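Side-chain contacts in ribokinase, putative (Burkholderia thailandensis, PDB 3B1N), which probably phosphorylates nucleosides, binding the nucleoside analogue mizoribine and ADP in a kinase fold of the ribokinase (pfkB) family: residues Q151-L156 and I183-Y188; P162-P167 and G258-I263. All blocks are in the same frame, centred on the assembly; numbering follows the deposited sequence. Where two conformers were deposited one is given.

Contact 1. Residues Q151-L156 and I183-Y188; sequences QHTEEL and IELATY. With NA (sodium ion), chain H.
Leu-185 reaches from the last turn of helix 176-185 and lays its CD1 methyl against the carboxylate of Glu-154 on helix 146-158. The methyl lies over the face of the carboxylate, 3.5 Å from Glu-154 OE2. CD is equally close and OE1 barely farther. Glu-154 starts out pointing away from the other helix. A bend at chi2 (-74°) brings the carboxylate back, face on, to the CD1 methyl of Leu-185. The same methyl sits 3.9 Å from the backbone O of Thr-153. The Thr-153 hydroxyl is farther off and hydrogen-bonds to Val-150 O one turn earlier. Glu-154 OE2 also forms a salt bridge with Arg-181, one turn before Leu-185 on the same helix. Just beyond Leu-185 the helix ends, and Ala-186 leaves helical geometry. On this helix end a sodium ion is bound by three backbone carbonyls: Ile-183 O and Glu-184 O at 2.4 Å each and Ala-186 O at 2.3 Å. Arg-213 O and a water are its other ligands. Between the two segments the contact is van der Waals packing of one methyl on polar atoms. The charge of Glu-154 is answered by Arg-181, which probably helps to keep the carboxylate in place beside the leucine.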
ATOM      1  N   GLN B 151      19.311  10.272 -18.186  1.00 15.85           N
ATOM      2  CA  GLN B 151      19.853  10.071 -19.517  0.50 16.22           C
ATOM      3  C   GLN B 151      18.899  10.569 -20.599  1.00 16.70           C
ATOM      4  O   GLN B 151      19.280  11.204 -21.549  1.00 16.71           O
ATOM      5  CB  GLN B 151      20.079   8.573 -19.728  0.50 15.79           C
ATOM      6  CG  GLN B 151      20.850   8.207 -20.949  0.50 15.68           C
ATOM      7  CD  GLN B 151      20.914   6.703 -21.093  0.50 14.41           C
ATOM      8  OE1 GLN B 151      21.820   6.049 -20.554  0.50 17.03           O
ATOM      9  NE2 GLN B 151      19.904   6.135 -21.729  0.50  7.26           N
ATOM     10  N   HIS B 152      17.625  10.213 -20.456  1.00 16.69           N
ATOM     11  CA  HIS B 152      16.658  10.623 -21.486  1.00 15.88           C
ATOM     12  C   HIS B 152      16.546  12.140 -21.559  1.00 16.13           C
ATOM     13  O   HIS B 152      16.426  12.713 -22.657  1.00 18.14           O
ATOM     14  CB  HIS B 152      15.265  10.019 -21.222  1.00 15.54           C
ATOM     15  CG  HIS B 152      15.211   8.534 -21.318  1.00 17.04           C
ATOM     16  ND1 HIS B 152      16.070   7.779 -22.096  1.00 18.44           N
ATOM     17  CD2 HIS B 152      14.339   7.661 -20.757  1.00 17.48           C
ATOM     18  CE1 HIS B 152      15.759   6.496 -21.958  1.00 22.39           C
ATOM     19  NE2 HIS B 152      14.709   6.405 -21.149  1.00 19.11           N
ATOM     20  N   THR B 153      16.556  12.788 -20.396  1.00 15.78           N
ATOM     21  CA  THR B 153      16.477  14.242 -20.375  1.00 16.13           C
ATOM     22  C   THR B 153      17.672  14.894 -21.049  1.00 17.99           C
ATOM     23  O   THR B 153      17.487  15.839 -21.826  1.00 16.19           O
ATOM     24  CB  THR B 153      16.232  14.841 -18.998  1.00 17.81           C
ATOM     25  OG1 THR B 153      17.349  14.632 -18.148  1.00 21.61           O
ATOM     26  CG2 THR B 153      15.028  14.175 -18.392  1.00 14.24           C
ATOM     27  N   GLU B 154      18.867  14.383 -20.732  1.00 17.51           N
ATOM     28  CA  GLU B 154      20.078  14.903 -21.371  1.00 19.62           C
ATOM     29  C   GLU B 154      20.029  14.723 -22.883  1.00 19.34           C
ATOM     30  O   GLU B 154      20.328  15.663 -23.640  1.00 20.63           O
ATOM     31  CB  GLU B 154      21.341  14.245 -20.757  1.00 17.80           C
ATOM     32  CG  GLU B 154      21.589  14.636 -19.289  1.00 20.58           C
ATOM     33  CD  GLU B 154      22.116  16.075 -19.136  1.00 24.65           C
ATOM     34  OE1 GLU B 154      22.546  16.702 -20.142  1.00 26.48           O
ATOM     35  OE2 GLU B 154      22.115  16.575 -17.996  1.00 28.90           O
ATOM     36  N   GLU B 155      19.652  13.545 -23.332  1.00 19.07           N
ATOM     37  CA  GLU B 155      19.679  13.207 -24.743  1.00 19.17           C
ATOM     38  C   GLU B 155      18.613  13.941 -25.529  1.00 19.39           C
ATOM     39  O   GLU B 155      18.848  14.414 -26.629  1.00 20.95           O
ATOM     40  CB  GLU B 155      19.545  11.729 -24.928  1.00 19.13           C
ATOM     41  CG  GLU B 155      20.831  11.016 -24.468  1.00 22.48           C
ATOM     42  CD  GLU B 155      20.817   9.563 -24.725  1.00 28.26           C
ATOM     43  OE1 GLU B 155      19.828   9.105 -25.341  1.00 28.89           O
ATOM     44  OE2 GLU B 155      21.797   8.870 -24.309  1.00 28.79           O
ATOM     45  N   LEU B 156      17.412  14.050 -24.970  1.00 17.64           N
ATOM     46  CA  LEU B 156      16.394  14.769 -25.715  1.00 17.65           C
ATOM     47  C   LEU B 156      16.757  16.247 -25.862  1.00 18.26           C
ATOM     48  O   LEU B 156      16.501  16.856 -26.915  1.00 19.88           O
ATOM     49  CB  LEU B 156      14.998  14.575 -25.065  1.00 15.89           C
ATOM     50  CG  LEU B 156      14.426  13.179 -25.234  1.00 15.22           C
ATOM     51  CD1 LEU B 156      13.335  13.002 -24.176  1.00 14.14           C
ATOM     52  CD2 LEU B 156      13.850  12.954 -26.647  1.00 16.52           C
ATOM     53  N   ILE B 183      15.148  20.230 -14.958  1.00 19.11           N
ATOM     54  CA  ILE B 183      14.194  21.299 -15.200  1.00 18.93           C
ATOM     55  C   ILE B 183      14.774  22.353 -16.146  1.00 20.02           C
ATOM     56  O   ILE B 183      14.048  22.830 -17.048  1.00 18.90           O
ATOM     57  CB  ILE B 183      13.761  21.940 -13.876  1.00 20.08           C
ATOM     58  CG1 ILE B 183      12.930  20.932 -13.061  1.00 19.88           C
ATOM     59  CG2 ILE B 183      12.980  23.227 -14.109  1.00 20.54           C
ATOM     60  CD1 ILE B 183      12.803  21.294 -11.567  1.00 20.76           C
ATOM     61  N   GLU B 184      16.058  22.707 -15.964  1.00 20.33           N
ATOM     62  CA  GLU B 184      16.726  23.584 -16.944  1.00 21.66           C
ATOM     63  C   GLU B 184      16.606  23.042 -18.392  1.00 20.10           C
ATOM     64  O   GLU B 184      16.189  23.750 -19.309  1.00 21.47           O
ATOM     65  CB  GLU B 184      18.203  23.847 -16.557  1.00 22.30           C
ATOM     66  CG  GLU B 184      18.373  24.853 -15.382  1.00 29.48           C
ATOM     67  CD  GLU B 184      19.681  24.665 -14.619  1.00 36.80           C
ATOM     68  OE1 GLU B 184      19.883  25.344 -13.565  1.00 40.38           O
ATOM     69  OE2 GLU B 184      20.513  23.825 -15.071  1.00 40.80           O
ATOM     70  N   LEU B 185      16.865  21.759 -18.585  1.00 20.44           N
ATOM     71  CA  LEU B 185      16.788  21.122 -19.889  1.00 19.64           C
ATOM     72  C   LEU B 185      15.359  20.967 -20.434  1.00 19.84           C
ATOM     73  O   LEU B 185      15.145  20.995 -21.642  1.00 19.92           O
ATOM     74  CB  LEU B 185      17.430  19.732 -19.832  1.00 19.83           C
ATOM     75  CG  LEU B 185      18.929  19.655 -19.472  1.00 20.64           C
ATOM     76  CD1 LEU B 185      19.322  18.198 -19.346  1.00 22.99           C
ATOM     77  CD2 LEU B 185      19.838  20.405 -20.487  1.00 22.40           C
ATOM     78  N   ALA B 186      14.394  20.762 -19.537  1.00 18.42           N
ATOM     79  CA  ALA B 186      13.029  20.423 -19.968  1.00 17.91           C
ATOM     80  C   ALA B 186      12.331  21.573 -20.694  1.00 17.60           C
ATOM     81  O   ALA B 186      12.516  22.735 -20.337  1.00 18.10           O
ATOM     82  CB  ALA B 186      12.180  20.015 -18.746  1.00 16.69           C
ATOM     83  N   THR B 187      11.465  21.252 -21.647  1.00 16.53           N
ATOM     84  CA  THR B 187      10.614  22.275 -22.285  1.00 17.11           C
ATOM     85  C   THR B 187       9.384  22.566 -21.419  1.00 17.48           C
ATOM     86  O   THR B 187       8.933  23.694 -21.313  1.00 17.47           O
ATOM     87  CB  THR B 187      10.111  21.808 -23.652  1.00 17.54           C
ATOM     88  OG1 THR B 187      11.157  21.118 -24.363  1.00 21.52           O
ATOM     89  CG2 THR B 187       9.526  22.999 -24.429  1.00 17.52           C
ATOM     90  N   TYR B 188       8.806  21.510 -20.833  1.00 16.04           N
ATOM     91  CA  TYR B 188       7.651  21.687 -19.967  1.00 15.16           C
ATOM     92  C   TYR B 188       7.832  20.795 -18.738  1.00 13.75           C
ATOM     93  O   TYR B 188       8.579  19.815 -18.814  1.00 15.16           O
ATOM     94  CB  TYR B 188       6.323  21.293 -20.681  1.00 15.81           C
ATOM     95  CG  TYR B 188       6.263  21.582 -22.171  1.00 15.08           C
ATOM     96  CD1 TYR B 188       6.674  20.645 -23.104  1.00 15.03           C
ATOM     97  CD2 TYR B 188       5.798  22.826 -22.639  1.00 17.74           C
ATOM     98  CE1 TYR B 188       6.596  20.894 -24.453  1.00 14.88           C
ATOM     99  CE2 TYR B 188       5.752  23.097 -24.001  1.00 15.00           C
ATOM    100  CZ  TYR B 188       6.137  22.117 -24.889  1.00 14.19           C
ATOM    101  OH  TYR B 188       6.077  22.345 -26.258  1.00 19.61           O
TER
HETATM  102 NA    NA H 403      13.860  24.141 -19.102  1.00 21.97          NA
HETATM  103  O   HOH W   1      14.082  25.462 -21.178  1.00 27.34           O

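Contact 2. Residues P162-P167 and G258-I263; sequences PFIFDP and GLLYGI
Ile-164 meets Leu-259, Leu-260 and Ile-263 of helix 251-264 from strand 163-165, an inner strand of the Rossmann-like alpha/beta sheet of the ribokinase fold. Along the strand, Phe-163 comes first. It turns its side chain away from this helix and packs on Ala-139 of the neighbouring strand. Ile-164 points at the helix. With CG1 anti to its carbonyl carbon (chi1 -59°) and the chain extended beyond it, CD1 is carried out among two adjacent leucines and an isoleucine one turn on. Leu-259 and Ile-263 both point toward the strand. Leu-259 CD2 lies 4.0 Å from Ile-164 CD1. Ile-263 CD1 is 4.1 Å from the same Ile-164 CD1. Leu-260 leaves the helix more to the flank, but its CD2 branch swings in to Ile-164. Farther along, where the strand has ended, Asp-166 OD1 forms a salt bridge with Arg-256 of the same helix in one of its two conformers. The axes of strand 163-165 and helical segment 258-263 come within 10.7 Å and run at 152°, roughly antiparallel. All four touching residues are buried and apolar. The tightest approach is that of Ile-164 CD1 to Leu-260 CD2, 3.7 Å.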
ATOM      1  N   PRO B 162      11.485  18.845 -28.204  1.00 16.98           N
ATOM      2  CA  PRO B 162      10.740  19.437 -27.063  1.00 16.99           C
ATOM      3  C   PRO B 162      10.184  18.285 -26.198  1.00 15.77           C
ATOM      4  O   PRO B 162       9.732  17.300 -26.748  1.00 14.89           O
ATOM      5  CB  PRO B 162       9.605  20.206 -27.714  1.00 18.19           C
ATOM      6  CG  PRO B 162       9.575  19.831 -29.148  1.00 20.02           C
ATOM      7  CD  PRO B 162      10.815  19.066 -29.507  1.00 17.27           C
ATOM      8  N   PHE B 163      10.273  18.400 -24.882  1.00 15.01           N
ATOM      9  CA  PHE B 163       9.772  17.294 -24.057  1.00 14.45           C
ATOM     10  C   PHE B 163       9.216  17.808 -22.757  1.00 13.90           C
ATOM     11  O   PHE B 163       9.686  18.800 -22.171  1.00 13.04           O
ATOM     12  CB  PHE B 163      10.857  16.198 -23.822  1.00 14.86           C
ATOM     13  CG  PHE B 163      12.018  16.636 -22.945  1.00 16.86           C
ATOM     14  CD1 PHE B 163      12.066  16.310 -21.589  1.00 17.26           C
ATOM     15  CD2 PHE B 163      13.080  17.352 -23.484  1.00 19.01           C
ATOM     16  CE1 PHE B 163      13.135  16.693 -20.772  1.00 18.02           C
ATOM     17  CE2 PHE B 163      14.176  17.730 -22.690  1.00 19.66           C
ATOM     18  CZ  PHE B 163      14.225  17.408 -21.341  1.00 18.27           C
ATOM     19  N   ILE B 164       8.166  17.112 -22.293  1.00 13.35           N
ATOM     20  CA  ILE B 164       7.672  17.295 -20.928  1.00 12.72           C
ATOM     21  C   ILE B 164       8.528  16.460 -19.971  1.00 11.90           C
ATOM     22  O   ILE B 164       8.787  15.299 -20.266  1.00 12.63           O
ATOM     23  CB  ILE B 164       6.212  16.761 -20.831  1.00 12.25           C
ATOM     24  CG1 ILE B 164       5.266  17.482 -21.815  1.00 12.95           C
ATOM     25  CG2 ILE B 164       5.700  16.963 -19.357  1.00 13.89           C
ATOM     26  CD1 ILE B 164       3.797  17.006 -21.723  1.00 13.70           C
ATOM     27  N   PHE B 165       8.921  17.066 -18.868  1.00 13.30           N
ATOM     28  CA  PHE B 165       9.588  16.355 -17.761  1.00 14.51           C
ATOM     29  C   PHE B 165       8.560  16.121 -16.655  1.00 14.95           C
ATOM     30  O   PHE B 165       7.975  17.067 -16.129  1.00 14.71           O
ATOM     31  CB  PHE B 165      10.765  17.180 -17.269  1.00 14.41           C
ATOM     32  CG  PHE B 165      11.518  16.563 -16.117  1.00 15.01           C
ATOM     33  CD1 PHE B 165      11.981  15.253 -16.187  1.00 17.92           C
ATOM     34  CD2 PHE B 165      11.802  17.324 -15.002  1.00 16.52           C
ATOM     35  CE1 PHE B 165      12.710  14.700 -15.107  1.00 19.54           C
ATOM     36  CE2 PHE B 165      12.484  16.776 -13.916  1.00 17.21           C
ATOM     37  CZ  PHE B 165      12.935  15.463 -13.992  1.00 18.92           C
ATOM     38  N   ASP B 166       8.345  14.846 -16.314  1.00 13.99           N
ATOM     39  CA  ASP B 166       7.361  14.396 -15.385  0.50 14.92           C
ATOM     40  C   ASP B 166       8.128  13.537 -14.302  1.00 15.67           C
ATOM     41  O   ASP B 166       8.047  12.295 -14.458  1.00 16.09           O
ATOM     42  CB  ASP B 166       6.439  13.589 -16.345  0.50 14.99           C
ATOM     43  CG  ASP B 166       5.371  12.770 -15.679  0.50 15.52           C
ATOM     44  OD1 ASP B 166       4.941  13.114 -14.570  0.50 18.43           O
ATOM     45  OD2 ASP B 166       4.950  11.744 -16.326  0.50 15.93           O
ATOM     46  N   PRO B 167       8.830  14.132 -13.297  1.00 16.05           N
ATOM     47  CA  PRO B 167       9.629  13.312 -12.368  1.00 16.62           C
ATOM     48  C   PRO B 167       8.734  12.357 -11.562  1.00 18.67           C
ATOM     49  O   PRO B 167       9.106  11.178 -11.350  1.00 18.30           O
ATOM     50  CB  PRO B 167      10.403  14.341 -11.542  1.00 17.76           C
ATOM     51  CG  PRO B 167       9.626  15.655 -11.666  1.00 17.71           C
ATOM     52  CD  PRO B 167       8.993  15.584 -13.024  1.00 16.00           C
ATOM     53  N   GLY B 258      -3.426  13.523 -23.101  1.00  9.65           N
ATOM     54  CA  GLY B 258      -4.220  14.578 -23.761  1.00  9.78           C
ATOM     55  C   GLY B 258      -3.404  15.829 -23.969  1.00 10.83           C
ATOM     56  O   GLY B 258      -3.539  16.504 -25.019  1.00 11.10           O
ATOM     57  N   LEU B 259      -2.603  16.189 -22.989  1.00 10.85           N
ATOM     58  CA  LEU B 259      -1.738  17.363 -23.137  1.00 10.53           C
ATOM     59  C   LEU B 259      -0.791  17.187 -24.315  1.00 10.91           C
ATOM     60  O   LEU B 259      -0.652  18.124 -25.124  1.00 11.57           O
ATOM     61  CB  LEU B 259      -0.970  17.600 -21.858  1.00 12.95           C
ATOM     62  CG  LEU B 259      -0.563  19.048 -21.700  1.00 15.97           C
ATOM     63  CD1 LEU B 259      -1.782  19.869 -21.278  1.00 16.03           C
ATOM     64  CD2 LEU B 259       0.533  19.141 -20.638  1.00 18.14           C
ATOM     65  N   LEU B 260      -0.144  16.019 -24.431  1.00 10.88           N
ATOM     66  CA  LEU B 260       0.801  15.755 -25.525  1.00  9.91           C
ATOM     67  C   LEU B 260       0.057  15.854 -26.873  1.00 11.24           C
ATOM     68  O   LEU B 260       0.609  16.413 -27.835  1.00 11.47           O
ATOM     69  CB  LEU B 260       1.455  14.360 -25.413  1.00 11.25           C
ATOM     70  CG  LEU B 260       2.463  14.268 -24.292  1.00 13.36           C
ATOM     71  CD1 LEU B 260       2.684  12.770 -24.059  1.00 12.32           C
ATOM     72  CD2 LEU B 260       3.772  14.940 -24.777  1.00 13.18           C
ATOM     73  N   TYR B 261      -1.166  15.331 -26.957  1.00 10.32           N
ATOM     74  CA  TYR B 261      -1.910  15.403 -28.222  1.00 10.08           C
ATOM     75  C   TYR B 261      -2.170  16.883 -28.548  1.00 10.59           C
ATOM     76  O   TYR B 261      -1.978  17.319 -29.712  1.00 10.91           O
ATOM     77  CB  TYR B 261      -3.258  14.673 -28.069  1.00  9.75           C
ATOM     78  CG  TYR B 261      -4.039  14.649 -29.348  1.00 11.18           C
ATOM     79  CD1 TYR B 261      -3.797  13.674 -30.295  1.00 12.15           C
ATOM     80  CD2 TYR B 261      -4.991  15.647 -29.607  1.00 14.14           C
ATOM     81  CE1 TYR B 261      -4.499  13.626 -31.468  1.00 13.31           C
ATOM     82  CE2 TYR B 261      -5.711  15.620 -30.808  1.00 13.93           C
ATOM     83  CZ  TYR B 261      -5.447  14.603 -31.714  1.00 12.22           C
ATOM     84  OH  TYR B 261      -6.169  14.563 -32.909  1.00 19.27           O
ATOM     85  N   GLY B 262      -2.592  17.661 -27.546  1.00 10.42           N
ATOM     86  CA  GLY B 262      -2.884  19.095 -27.775  1.00  9.96           C
ATOM     87  C   GLY B 262      -1.612  19.826 -28.233  1.00 11.44           C
ATOM     88  O   GLY B 262      -1.664  20.631 -29.187  1.00 11.71           O
ATOM     89  N   ILE B 263      -0.462  19.586 -27.593  1.00 10.84           N
ATOM     90  CA  ILE B 263       0.782  20.315 -27.934  1.00 11.70           C
ATOM     91  C   ILE B 263       1.134  19.956 -29.404  1.00 11.66           C
ATOM     92  O   ILE B 263       1.413  20.854 -30.232  1.00 13.34           O
ATOM     93  CB  ILE B 263       1.913  19.917 -26.985  1.00 12.71           C
ATOM     94  CG1 ILE B 263       1.593  20.475 -25.599  1.00 11.60           C
ATOM     95  CG2 ILE B 263       3.288  20.461 -27.461  1.00 12.62           C
ATOM     96  CD1 ILE B 263       2.518  19.830 -24.476  1.00 15.06           C
TER

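Strand 163-165 serves both contacts. It follows helix 146-158 and precedes helix 176-185, the two helices joined in contact 1. These helices lie on one face of the sheet, where Phe-163 meets Thr-153 and Phe-165 meets Ala-186. From the other face Ile-164 points to helix 251-264 in contact 2. The strand is also tied directly to segment 183-188: Tyr-188 O is 2.8 Å from Phe-165 N, probably a hydrogen bond. Contact 1 is partly buried and nearer the outside of the chain. It sets a leucine methyl beside a charged group. Contact 2 is fully buried, closer to the centre of the chain, and its touching side chains are all aliphatic. The centres of contacts 1 and 2 are about 12 Å apart.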